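Side-chain contact in FYVE, RhoGEF and PH domain-containing protein 5 (Homo sapiens, PDB 3MPX), which activates the small GTPase CDC42 by exchanging bound GDP for GTP, and is seen here as the DH and first PH domains of this exchange factor: residues Gln115-Asp118 with His119-Thr122. Residues are numbered along the deposited sequence; the frame is centred on the assembly and turned at random.
Sequences QGFD and HHAT
With chi1 at -78° F117 sets CG anti to its carbonyl carbon, and a first torsion in H120 turned the same way but further from staggered (-89°) sends the two rings out side by side near the start of helix 117-138. They are nearly parallel yet slid apart: the centroids lie 5.8 Å from each other, and F117 CD1 approaches H120 CD2 at 3.8 Å, so the pair touches at one corner with little overlap. Both rings enter the interior of the DH helical bundle, where L173 of helix 162-184 and V207 of helix 192-214 pack on each of them.

T122 has OG1 anti to the carbonyl carbon and turned back along the helix. Its hydroxyl donates to D118 O (OG1 to O, 3.1 Å) from 35° out of the carbonyl plane, while T122 N reaches the same oxygen at 2.9 Å from the opposite face. A121 N to F117 O, at 3.2 Å, is the preceding helical bond, and H119 N donates to G116 O over a three-residue span. The H119 ring presents its edge to G116 O, with CD2 at 3.6 Å.

Chemically, D118 O is thus gripped by two donors, whereas the imidazoles find their polar partners on helix 66-98: H119 ND1 is hydrogen-bonded to E78 OE2 and H120 NE2 to H86 NE2. The latter bond implies that one of the two histidines probably carries hydrogen on NE2.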
loop_
_atom_site.group_PDB
_atom_site.type_symbol
_atom_site.label_atom_id
_atom_site.label_comp_id
_atom_site.label_asym_id
_atom_site.label_seq_id
_atom_site.Cartn_x
_atom_site.Cartn_y
_atom_site.Cartn_z
ATOM N N GLN A 115 21.164 -1.075 7.156
ATOM C CA GLN A 115 21.796 -0.205 6.157
ATOM C C GLN A 115 21.035 -0.262 4.819
ATOM O O GLN A 115 20.973 0.735 4.105
ATOM C CB GLN A 115 23.274 -0.630 5.959
ATOM C CG GLN A 115 23.939 -0.155 4.650
ATOM C CD GLN A 115 25.290 -0.785 4.379
ATOM O OE1 GLN A 115 25.398 -1.859 3.773
ATOM N NE2 GLN A 115 26.356 -0.111 4.796
ATOM N N GLY A 116 20.489 -1.428 4.489
ATOM C CA GLY A 116 19.740 -1.625 3.254
ATOM C C GLY A 116 18.461 -0.820 3.173
ATOM O O GLY A 116 18.234 -0.114 2.186
ATOM N N PHE A 117 17.628 -0.921 4.223
ATOM C CA PHE A 117 16.362 -0.215 4.352
ATOM C C PHE A 117 16.588 1.298 4.539
ATOM O O PHE A 117 15.631 2.071 4.514
ATOM C CB PHE A 117 15.520 -0.815 5.495
ATOM C CG PHE A 117 14.824 -2.110 5.133
ATOM C CD1 PHE A 117 13.626 -2.104 4.433
ATOM C CD2 PHE A 117 15.353 -3.337 5.516
ATOM C CE1 PHE A 117 12.991 -3.303 4.088
ATOM C CE2 PHE A 117 14.717 -4.535 5.165
ATOM C CZ PHE A 117 13.538 -4.506 4.457
ATOM N N ASP A 118 17.852 1.729 4.685
ATOM C CA ASP A 118 18.165 3.153 4.816
ATOM C C ASP A 118 18.031 3.830 3.471
ATOM O O ASP A 118 17.669 5.003 3.422
ATOM C CB ASP A 118 19.543 3.373 5.442
ATOM C CG ASP A 118 19.556 3.214 6.952
ATOM O OD1 ASP A 118 18.575 3.658 7.610
ATOM O OD2 ASP A 118 20.559 2.684 7.485
ATOM N N HIS A 119 18.259 3.070 2.376
ATOM C CA HIS A 119 18.060 3.515 0.995
ATOM C C HIS A 119 16.571 3.824 0.770
ATOM O O HIS A 119 16.250 4.833 0.142
ATOM C CB HIS A 119 18.582 2.466 0.005
ATOM C CG HIS A 119 20.080 2.383 -0.030
ATOM N ND1 HIS A 119 20.852 3.431 -0.516
ATOM C CD2 HIS A 119 20.902 1.389 0.372
ATOM C CE1 HIS A 119 22.103 3.037 -0.401
ATOM N NE2 HIS A 119 22.185 1.813 0.116
ATOM N N HIS A 120 15.673 2.979 1.347
ATOM C CA HIS A 120 14.224 3.195 1.385
ATOM C C HIS A 120 13.900 4.544 2.062
ATOM O O HIS A 120 13.180 5.349 1.481
ATOM C CB HIS A 120 13.490 2.038 2.103
ATOM C CG HIS A 120 13.110 0.931 1.167
ATOM N ND1 HIS A 120 12.147 1.114 0.170
ATOM C CD2 HIS A 120 13.614 -0.315 1.058
ATOM C CE1 HIS A 120 12.077 -0.034 -0.476
ATOM N NE2 HIS A 120 12.932 -0.926 0.024
ATOM N N ALA A 121 14.482 4.809 3.240
ATOM C CA ALA A 121 14.299 6.043 4.005
ATOM C C ALA A 121 14.756 7.259 3.202
ATOM O O ALA A 121 14.056 8.270 3.156
ATOM C CB ALA A 121 15.092 5.955 5.290
ATOM N N THR A 122 15.919 7.132 2.539
ATOM C CA THR A 122 16.536 8.149 1.695
ATOM C C THR A 122 15.673 8.397 0.450
ATOM O O THR A 122 15.523 9.546 0.044
ATOM C CB THR A 122 17.968 7.700 1.383
ATOM O OG1 THR A 122 18.722 7.806 2.583
ATOM C CG2 THR A 122 18.631 8.527 0.327
#